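Local coordinates for general Secretion Pathway Protein (Vibrio vulnificus, PDB 4G54) that forms a periplasmic part of the EpsAB fusion protein of the type II secretion system and probably binds peptidoglycan, at residues 65-73 / 115-123; 138-149 / 236-244. All blocks are in the same frame, centred on the assembly; numbering follows the deposited sequence.

Contact 1 of 2, residues 65-73 / 115-123; sequences RQLNWQELQ and VSQLMSLWR
Apolar side chains of 65-73 and 115-123, led by Trp69 and Trp122, pack over one face of the antiparallel sheet in the peptidase C39-like domain. Helix 69-73 follows strand 60-66, one outer strand of that sheet, and helix 115-121 follows strand 110-114, the other. The short helix axes stay 13.1 Å apart, a gap filled by side chains, with the broad indoles of Trp69 and Trp122 spanning much of it.

Trp69 has its CG anti to the backbone N (chi1 170°), which carries the indole across to helix 115-121. Val115 meets it with both methyls: CG1 lies over the face in a CH-pi contact, 4.3 Å from the centroid of the five-membered ring, while CG2 reaches CZ2 of Trp69 at 3.5 Å. Met119, its chain bent, brings SD obliquely to the same indole as a Met-aromatic contact, and Leu118 CD2 touches Trp69 CZ3 at 3.7 Å.

Trp122 reaches back from the far end of its segment. Leu72 CD2 sits over its face, 4.0 Å from the six-membered centroid, and Leu67 CB touches Trp122 CH2 at 4.1 Å. The same methyl of Leu72 meets Leu118 CD2, and Leu72 also rests on Leu81 and Leu94 of the sheet. The indole N-H of Trp122 is spent on Glu125 O, which helps to fix the ring's rotation.

Asn68 starts helix 69-73 with a capping box: Glu71 N donates to Asn68 OD1 (2.8 Å) and Asn68 N to Glu71 OE1 (2.9 Å). Polar groups thus secure the first turn of the helix, which carries Trp69, whereas cohesion between the segments comes chiefly from dispersion and burial of apolar surface.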
loop_
_atom_site.group_PDB
_atom_site.type_symbol
_atom_site.label_atom_id
_atom_site.label_comp_id
_atom_site.label_asym_id
_atom_site.label_seq_id
_atom_site.Cartn_x
_atom_site.Cartn_y
_atom_site.Cartn_z
ATOM N N ARG A 65 11.940 -1.827 2.817
ATOM C CA ARG A 65 12.041 -1.819 4.298
ATOM C C ARG A 65 12.454 -3.234 4.671
ATOM O O ARG A 65 12.312 -4.167 3.877
ATOM C CB ARG A 65 10.670 -1.565 4.928
ATOM C CG ARG A 65 10.237 -0.022 4.966
ATOM C CD ARG A 65 9.334 0.324 6.207
ATOM N NE ARG A 65 8.136 -0.537 6.319
ATOM C CZ ARG A 65 7.155 -0.626 5.435
ATOM N NH1 ARG A 65 7.141 0.193 4.391
ATOM N NH2 ARG A 65 6.120 -1.515 5.650
ATOM N N GLN A 66 12.980 -3.371 5.888
ATOM C CA GLN A 66 13.227 -4.737 6.463
ATOM C C GLN A 66 12.220 -4.960 7.538
ATOM O O GLN A 66 12.103 -4.091 8.485
ATOM C CB GLN A 66 14.616 -4.743 7.094
ATOM C CG GLN A 66 15.640 -4.907 6.112
ATOM C CD GLN A 66 15.751 -6.320 5.609
ATOM O OE1 GLN A 66 15.588 -7.338 6.349
ATOM N NE2 GLN A 66 16.065 -6.404 4.342
ATOM N N LEU A 67 11.468 -6.068 7.437
ATOM C CA LEU A 67 10.377 -6.386 8.409
ATOM C C LEU A 67 10.722 -7.689 9.079
ATOM O O LEU A 67 11.418 -8.521 8.462
ATOM C CB LEU A 67 9.013 -6.583 7.757
ATOM C CG LEU A 67 8.181 -5.334 7.482
ATOM C CD1 LEU A 67 8.982 -4.202 6.957
ATOM C CD2 LEU A 67 6.937 -5.596 6.627
ATOM N N ASN A 68 10.142 -7.910 10.257
ATOM C CA ASN A 68 10.143 -9.289 10.843
ATOM C C ASN A 68 8.763 -9.887 10.564
ATOM O O ASN A 68 7.856 -9.255 9.921
ATOM C CB ASN A 68 10.542 -9.282 12.304
ATOM C CG ASN A 68 9.602 -8.428 13.168
ATOM O OD1 ASN A 68 8.387 -8.517 12.997
ATOM N ND2 ASN A 68 10.138 -7.603 14.069
ATOM N N TRP A 69 8.537 -11.144 10.958
ATOM C CA TRP A 69 7.305 -11.823 10.639
ATOM C C TRP A 69 6.110 -11.244 11.367
ATOM O O TRP A 69 5.002 -11.208 10.788
ATOM C CB TRP A 69 7.504 -13.332 11.049
ATOM C CG TRP A 69 6.301 -14.161 11.033
ATOM C CD1 TRP A 69 5.891 -14.973 12.064
ATOM C CD2 TRP A 69 5.338 -14.409 9.940
ATOM N NE1 TRP A 69 4.766 -15.695 11.711
ATOM C CE2 TRP A 69 4.399 -15.375 10.426
ATOM C CE3 TRP A 69 5.188 -13.918 8.628
ATOM C CZ2 TRP A 69 3.318 -15.845 9.659
ATOM C CZ3 TRP A 69 4.114 -14.391 7.863
ATOM C CH2 TRP A 69 3.218 -15.360 8.365
ATOM N N GLN A 70 6.314 -10.799 12.620
ATOM C CA GLN A 70 5.242 -10.127 13.397
ATOM C C GLN A 70 4.807 -8.891 12.579
ATOM O O GLN A 70 3.605 -8.682 12.326
ATOM C CB GLN A 70 5.737 -9.732 14.810
ATOM C CG GLN A 70 4.692 -8.892 15.535
ATOM C CD GLN A 70 3.458 -9.637 16.101
ATOM O OE1 GLN A 70 3.181 -10.832 15.791
ATOM N NE2 GLN A 70 2.674 -8.903 16.948
ATOM N N GLU A 71 5.777 -8.127 12.075
ATOM C CA GLU A 71 5.442 -6.892 11.325
ATOM C C GLU A 71 4.764 -7.229 9.986
ATOM O O GLU A 71 3.774 -6.555 9.607
ATOM C CB GLU A 71 6.683 -6.030 11.116
ATOM C CG GLU A 71 7.202 -5.407 12.381
ATOM C CD GLU A 71 8.636 -4.874 12.288
ATOM O OE1 GLU A 71 9.438 -5.300 11.423
ATOM O OE2 GLU A 71 8.965 -3.990 13.134
ATOM N N LEU A 72 5.203 -8.283 9.298
ATOM C CA LEU A 72 4.660 -8.600 8.019
ATOM C C LEU A 72 3.180 -8.948 8.215
ATOM O O LEU A 72 2.314 -8.544 7.440
ATOM C CB LEU A 72 5.432 -9.822 7.454
ATOM C CG LEU A 72 5.001 -10.150 6.007
ATOM C CD1 LEU A 72 5.544 -9.004 5.117
ATOM C CD2 LEU A 72 5.604 -11.448 5.541
ATOM N N GLN A 73 2.853 -9.642 9.283
ATOM C CA GLN A 73 1.452 -10.000 9.524
ATOM C C GLN A 73 0.550 -8.811 9.696
ATOM O O GLN A 73 -0.681 -8.983 9.459
ATOM C CB GLN A 73 1.329 -10.865 10.799
ATOM C CG GLN A 73 1.850 -12.283 10.548
ATOM C CD GLN A 73 1.951 -13.045 11.876
ATOM O OE1 GLN A 73 3.057 -13.210 12.502
ATOM N NE2 GLN A 73 0.800 -13.489 12.337
ATOM N N VAL A 115 4.155 -20.791 6.992
ATOM C CA VAL A 115 5.194 -19.958 7.636
ATOM C C VAL A 115 6.578 -20.582 7.389
ATOM O O VAL A 115 7.540 -19.902 7.028
ATOM C CB VAL A 115 4.990 -19.887 9.149
ATOM C CG1 VAL A 115 6.028 -18.939 9.773
ATOM C CG2 VAL A 115 3.700 -19.298 9.403
ATOM N N SER A 116 6.676 -21.898 7.611
ATOM C CA SER A 116 7.951 -22.561 7.384
ATOM C C SER A 116 8.481 -22.341 5.961
ATOM O O SER A 116 9.640 -21.992 5.771
ATOM C CB SER A 116 7.831 -24.037 7.708
ATOM O OG SER A 116 9.059 -24.667 7.527
ATOM N N GLN A 117 7.608 -22.474 4.960
ATOM C CA GLN A 117 8.080 -22.312 3.572
ATOM C C GLN A 117 8.512 -20.873 3.356
ATOM O O GLN A 117 9.602 -20.626 2.768
ATOM C CB GLN A 117 6.974 -22.668 2.636
ATOM C CG GLN A 117 6.712 -24.132 2.507
ATOM C CD GLN A 117 5.467 -24.369 1.616
ATOM O OE1 GLN A 117 4.347 -23.980 1.986
ATOM N NE2 GLN A 117 5.684 -24.894 0.413
ATOM N N LEU A 118 7.680 -19.923 3.813
ATOM C CA LEU A 118 8.075 -18.514 3.674
ATOM C C LEU A 118 9.444 -18.182 4.326
ATOM O O LEU A 118 10.364 -17.564 3.725
ATOM C CB LEU A 118 7.003 -17.567 4.291
ATOM C CG LEU A 118 7.418 -16.100 4.285
ATOM C CD1 LEU A 118 7.488 -15.510 2.839
ATOM C CD2 LEU A 118 6.302 -15.403 5.065
ATOM N N MET A 119 9.623 -18.645 5.546
ATOM C CA MET A 119 10.822 -18.285 6.277
ATOM C C MET A 119 12.076 -18.899 5.737
ATOM O O MET A 119 13.183 -18.338 5.979
ATOM C CB MET A 119 10.613 -18.559 7.790
ATOM C CG MET A 119 9.528 -17.624 8.424
ATOM S SD MET A 119 9.426 -15.825 7.998
ATOM C CE MET A 119 7.721 -15.626 8.089
ATOM N N SER A 120 11.954 -20.023 5.011
ATOM C CA SER A 120 13.107 -20.627 4.394
ATOM C C SER A 120 13.696 -19.795 3.217
ATOM O O SER A 120 14.891 -19.926 2.908
ATOM C CB SER A 120 12.764 -22.080 4.041
ATOM O OG SER A 120 11.971 -22.054 2.877
ATOM N N LEU A 121 12.905 -18.856 2.685
ATOM C CA LEU A 121 13.266 -18.128 1.495
ATOM C C LEU A 121 13.261 -16.592 1.756
ATOM O O LEU A 121 13.916 -15.850 1.027
ATOM C CB LEU A 121 12.240 -18.448 0.397
ATOM C CG LEU A 121 12.348 -19.921 -0.159
ATOM C CD1 LEU A 121 11.435 -20.089 -1.340
ATOM C CD2 LEU A 121 13.801 -20.262 -0.570
ATOM N N TRP A 122 12.520 -16.107 2.753
ATOM C CA TRP A 122 12.377 -14.646 2.940
ATOM C C TRP A 122 13.290 -14.228 4.088
ATOM O O TRP A 122 13.200 -14.829 5.208
ATOM C CB TRP A 122 10.921 -14.313 3.257
ATOM C CG TRP A 122 10.672 -12.847 3.478
ATOM C CD1 TRP A 122 10.912 -11.785 2.590
ATOM C CD2 TRP A 122 10.110 -12.280 4.665
ATOM N NE1 TRP A 122 10.472 -10.602 3.200
ATOM C CE2 TRP A 122 10.049 -10.875 4.487
ATOM C CE3 TRP A 122 9.737 -12.831 5.908
ATOM C CZ2 TRP A 122 9.564 -10.004 5.462
ATOM C CZ3 TRP A 122 9.291 -11.963 6.908
ATOM C CH2 TRP A 122 9.147 -10.559 6.661
ATOM N N ARG A 123 14.114 -13.191 3.855
ATOM C CA ARG A 123 15.044 -12.719 4.871
ATOM C C ARG A 123 14.653 -11.349 5.424
ATOM O O ARG A 123 15.391 -10.723 6.177
ATOM C CB ARG A 123 16.502 -12.716 4.364
ATOM C CG ARG A 123 17.015 -14.142 4.031
ATOM C CD ARG A 123 18.433 -14.126 3.400
ATOM N NE ARG A 123 18.800 -15.454 2.863
ATOM C CZ ARG A 123 19.819 -15.741 2.029
ATOM N NH1 ARG A 123 20.638 -14.800 1.554
ATOM N NH2 ARG A 123 20.009 -17.003 1.645
#

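Contact 2 of 2, residues 138-149 / 236-244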
loop_
_atom_site.group_PDB
_atom_site.type_symbol
_atom_site.label_atom_id
_atom_site.label_comp_id
_atom_site.label_asym_id
_atom_site.label_seq_id
_atom_site.Cartn_x
_atom_site.Cartn_y
_atom_site.Cartn_z
ATOM N N LEU A 138 -1.512 19.865 6.408
ATOM C CA LEU A 138 -2.854 20.493 6.355
ATOM C C LEU A 138 -3.252 20.930 7.782
ATOM O O LEU A 138 -3.052 20.166 8.746
ATOM C CB LEU A 138 -3.849 19.461 5.793
ATOM C CG LEU A 138 -3.402 18.979 4.360
ATOM C CD1 LEU A 138 -4.404 17.944 4.043
ATOM C CD2 LEU A 138 -3.483 20.061 3.246
ATOM N N ARG A 139 -3.825 22.123 7.930
ATOM C CA ARG A 139 -4.174 22.629 9.240
ATOM C C ARG A 139 -5.421 23.469 9.146
ATOM O O ARG A 139 -5.855 23.889 8.044
ATOM C CB ARG A 139 -3.049 23.395 9.878
ATOM C CG ARG A 139 -2.802 24.688 9.136
ATOM C CD ARG A 139 -1.609 25.537 9.623
ATOM N NE ARG A 139 -0.320 24.920 9.266
ATOM C CZ ARG A 139 0.542 24.433 10.156
ATOM N NH1 ARG A 139 0.226 24.355 11.478
ATOM N NH2 ARG A 139 1.705 23.932 9.711
ATOM N N LEU A 140 -5.978 23.700 10.334
ATOM C CA LEU A 140 -7.168 24.517 10.467
ATOM C C LEU A 140 -7.073 25.789 9.633
ATOM O O LEU A 140 -6.101 26.544 9.755
ATOM C CB LEU A 140 -7.297 24.926 11.966
ATOM C CG LEU A 140 -8.573 25.714 12.311
ATOM C CD1 LEU A 140 -9.792 24.726 12.352
ATOM C CD2 LEU A 140 -8.316 26.307 13.720
ATOM N N GLY A 141 -8.147 26.025 8.897
ATOM C CA GLY A 141 -8.260 27.250 8.065
ATOM C C GLY A 141 -7.986 27.002 6.617
ATOM O O GLY A 141 -8.381 27.787 5.742
ATOM N N MET A 142 -7.309 25.920 6.313
ATOM C CA MET A 142 -6.993 25.635 4.934
ATOM C C MET A 142 -8.226 25.050 4.195
ATOM O O MET A 142 -9.162 24.540 4.806
ATOM C CB MET A 142 -5.799 24.642 4.791
ATOM C CG MET A 142 -4.506 25.293 5.284
ATOM S SD MET A 142 -3.098 24.144 5.205
ATOM C CE MET A 142 -2.809 24.056 3.443
ATOM N N HIS A 143 -8.214 25.120 2.869
ATOM C CA HIS A 143 -9.341 24.639 2.076
ATOM C C HIS A 143 -8.916 24.133 0.730
ATOM O O HIS A 143 -7.879 24.592 0.211
ATOM C CB HIS A 143 -10.421 25.718 1.943
ATOM C CG HIS A 143 -9.986 26.885 1.146
ATOM N ND1 HIS A 143 -9.237 27.916 1.690
ATOM C CD2 HIS A 143 -10.124 27.164 -0.167
ATOM C CE1 HIS A 143 -8.994 28.817 0.748
ATOM N NE2 HIS A 143 -9.500 28.374 -0.388
ATOM N N GLY A 144 -9.674 23.213 0.148
ATOM C CA GLY A 144 -9.391 22.731 -1.186
ATOM C C GLY A 144 -9.612 21.261 -1.335
ATOM O O GLY A 144 -10.034 20.605 -0.364
ATOM N N GLU A 145 -9.267 20.716 -2.517
ATOM C CA GLU A 145 -9.491 19.310 -2.763
ATOM C C GLU A 145 -8.686 18.426 -1.783
ATOM O O GLU A 145 -9.137 17.325 -1.443
ATOM C CB GLU A 145 -9.077 18.964 -4.167
ATOM C CG GLU A 145 -9.511 17.560 -4.586
ATOM C CD GLU A 145 -9.028 17.154 -6.011
ATOM O OE1 GLU A 145 -8.458 17.998 -6.775
ATOM O OE2 GLU A 145 -9.260 15.969 -6.364
ATOM N N ALA A 146 -7.523 18.883 -1.345
ATOM C CA ALA A 146 -6.751 18.127 -0.392
ATOM C C ALA A 146 -7.495 17.907 0.902
ATOM O O ALA A 146 -7.305 16.829 1.542
ATOM C CB ALA A 146 -5.430 18.839 -0.120
ATOM N N ILE A 147 -8.309 18.891 1.295
ATOM C CA ILE A 147 -9.069 18.752 2.542
ATOM C C ILE A 147 -10.181 17.736 2.324
ATOM O O ILE A 147 -10.419 16.889 3.219
ATOM C CB ILE A 147 -9.641 20.084 2.969
ATOM C CG1 ILE A 147 -8.553 21.143 3.205
ATOM C CG2 ILE A 147 -10.452 19.882 4.256
ATOM C CD1 ILE A 147 -7.274 20.700 3.941
ATOM N N GLU A 148 -10.796 17.705 1.146
ATOM C CA GLU A 148 -11.821 16.707 0.894
ATOM C C GLU A 148 -11.235 15.330 0.940
ATOM O O GLU A 148 -11.857 14.352 1.445
ATOM C CB GLU A 148 -12.466 16.917 -0.508
ATOM C CG GLU A 148 -12.942 18.328 -0.717
ATOM C CD GLU A 148 -13.396 18.622 -2.168
ATOM O OE1 GLU A 148 -13.153 17.820 -3.100
ATOM O OE2 GLU A 148 -13.998 19.707 -2.344
ATOM N N VAL A 149 -10.014 15.162 0.377
ATOM C CA VAL A 149 -9.361 13.882 0.462
ATOM C C VAL A 149 -8.946 13.430 1.887
ATOM O O VAL A 149 -9.208 12.295 2.265
ATOM C CB VAL A 149 -8.034 13.899 -0.414
ATOM C CG1 VAL A 149 -7.201 12.633 -0.200
ATOM C CG2 VAL A 149 -8.455 14.005 -1.883
ATOM N N LEU A 236 -2.144 8.134 -11.507
ATOM C CA LEU A 236 -2.482 9.514 -11.213
ATOM C C LEU A 236 -1.210 10.289 -10.904
ATOM O O LEU A 236 -0.447 9.886 -9.955
ATOM C CB LEU A 236 -3.340 9.531 -9.958
ATOM C CG LEU A 236 -4.128 10.771 -9.634
ATOM C CD1 LEU A 236 -4.818 11.413 -10.843
ATOM C CD2 LEU A 236 -5.173 10.074 -8.689
ATOM N N ARG A 237 -0.972 11.356 -11.637
ATOM C CA ARG A 237 0.250 12.112 -11.462
ATOM C C ARG A 237 0.047 13.598 -11.148
ATOM O O ARG A 237 0.884 14.392 -11.442
ATOM C CB ARG A 237 1.160 11.891 -12.640
ATOM C CG ARG A 237 1.537 10.434 -12.829
ATOM C CD ARG A 237 2.333 10.265 -14.054
ATOM N NE ARG A 237 2.313 8.935 -14.637
ATOM C CZ ARG A 237 3.147 7.974 -14.207
ATOM N NH1 ARG A 237 4.056 8.238 -13.250
ATOM N NH2 ARG A 237 3.109 6.769 -14.730
ATOM N N THR A 238 -1.082 13.911 -10.510
ATOM C CA THR A 238 -1.276 15.242 -9.983
ATOM C C THR A 238 -1.744 14.985 -8.532
ATOM O O THR A 238 -2.352 13.916 -8.241
ATOM C CB THR A 238 -2.376 16.058 -10.771
ATOM O OG1 THR A 238 -3.547 15.279 -10.680
ATOM C CG2 THR A 238 -1.980 16.208 -12.208
ATOM N N TYR A 239 -1.397 15.949 -7.682
ATOM C CA TYR A 239 -1.761 15.935 -6.234
ATOM C C TYR A 239 -2.925 16.912 -6.028
ATOM O O TYR A 239 -2.938 17.973 -6.676
ATOM C CB TYR A 239 -0.555 16.499 -5.446
ATOM C CG TYR A 239 0.611 15.573 -5.361
ATOM C CD1 TYR A 239 0.513 14.368 -4.638
ATOM C CD2 TYR A 239 1.853 15.915 -5.970
ATOM C CE1 TYR A 239 1.588 13.487 -4.509
ATOM C CE2 TYR A 239 2.992 14.998 -5.845
ATOM C CZ TYR A 239 2.822 13.771 -5.115
ATOM O OH TYR A 239 3.863 12.815 -5.012
ATOM N N PRO A 240 -3.807 16.669 -5.056
ATOM C CA PRO A 240 -4.899 17.643 -4.762
ATOM C C PRO A 240 -4.348 18.854 -4.053
ATOM O O PRO A 240 -3.423 18.676 -3.176
ATOM C CB PRO A 240 -5.873 16.879 -3.883
ATOM C CG PRO A 240 -5.063 15.732 -3.291
ATOM C CD PRO A 240 -3.900 15.431 -4.258
ATOM N N LEU A 241 -4.875 20.045 -4.347
ATOM C CA LEU A 241 -4.216 21.162 -3.634
ATOM C C LEU A 241 -4.989 21.580 -2.441
ATOM O O LEU A 241 -6.164 21.280 -2.303
ATOM C CB LEU A 241 -3.977 22.374 -4.491
ATOM C CG LEU A 241 -2.910 22.128 -5.550
ATOM C CD1 LEU A 241 -3.326 23.127 -6.626
ATOM C CD2 LEU A 241 -1.451 22.288 -5.077
ATOM N N ALA A 242 -4.310 22.270 -1.529
ATOM C CA ALA A 242 -4.992 23.083 -0.588
ATOM C C ALA A 242 -4.351 24.451 -0.453
ATOM O O ALA A 242 -3.154 24.652 -0.788
ATOM C CB ALA A 242 -5.182 22.456 0.806
ATOM N N GLU A 243 -5.162 25.377 -0.029
ATOM C CA GLU A 243 -4.736 26.758 0.077
ATOM C C GLU A 243 -5.039 27.281 1.448
ATOM O O GLU A 243 -5.934 26.789 2.159
ATOM C CB GLU A 243 -5.418 27.631 -1.024
ATOM C CG GLU A 243 -5.172 27.175 -2.470
ATOM C CD GLU A 243 -5.927 28.025 -3.493
ATOM O OE1 GLU A 243 -7.046 28.530 -3.163
ATOM O OE2 GLU A 243 -5.418 28.182 -4.638
ATOM N N THR A 244 -4.342 28.337 1.836
ATOM C CA THR A 244 -4.525 28.872 3.175
ATOM C C THR A 244 -5.729 29.799 3.305
ATOM O O THR A 244 -6.071 30.472 2.342
ATOM C CB THR A 244 -3.269 29.587 3.614
ATOM O OG1 THR A 244 -3.456 30.096 4.939
ATOM C CG2 THR A 244 -2.982 30.718 2.653
HETATM O O HOH W 1 -9.379 30.375 -3.167
#
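His143 holds its CG between the backbone N and the carbonyl carbon (chi1 67°), which brings the imidazole beside the last modelled residues, Glu243 and Thr244, and Met142, with CG anti to its carbonyl carbon (chi1 -67°), curls at chi3 until CE meets Ala242 CB at 3.9 Å. The backbone motif is a single antiparallel bridge in which His143 and Glu243 form a hydrogen-bonded pair, joining the C-terminal tail to the putative peptidoglycan-binding domain. His143 N donates to Glu243 O (2.9 Å) in the carbonyl plane, and Glu243 N returns a bond to His143 O (2.8 Å).

Gly144 then takes the N-cap position of helix 145-158. With no side chain, it lets Leu241 O and Ala242 pass close to its backbone, and its positive phi is one that glycine takes easily. The Leu241 carbonyl accepts from Ala146 N in the first turn of the helix at 2.9 Å; the N-H points nearly straight at the oxygen (168°), although the donor stands above the carbonyl plane.

The small methyls of Ala242 and Ala146 let the tail approach the helix closely. Ala242 CB nestles among Ala146 CB (3.7 Å), Leu138 CD2 and Ile147 CD1. Pro240 lays its ring across the extended chain of Glu145 and against Val149, packing rigidly on the first turns of the helix without offering an N-H.

Ring and carboxylate of His143 and Glu243 stand nearly perpendicular, and a water at the imidazole edge links them, donating to Glu243 OE1 at 3.0 Å and contacting His143 NE2 only weakly.

Contacts 1 and 2 lie on opposite sides of the chain's centre, their own centres 37 Å apart and their nearest atoms about 16 Å apart, so neither touches the other. Along the chain they come in series. Contact 1 is closed within the peptidase C39-like domain, across 41 intervening residues that are largely strand; contact 2 spans 86 residues, including much of the helical putative peptidoglycan-binding domain, to bring the C-terminal tail back. That tail also spans the two halves: Arg237 of 236-244 forms a salt bridge with Asp49 in the C39-like domain. Contact 1 relies on aromatic and aliphatic packing, contact 2 on backbone hydrogen bonds together with apolar packing round Ala242 and Pro240.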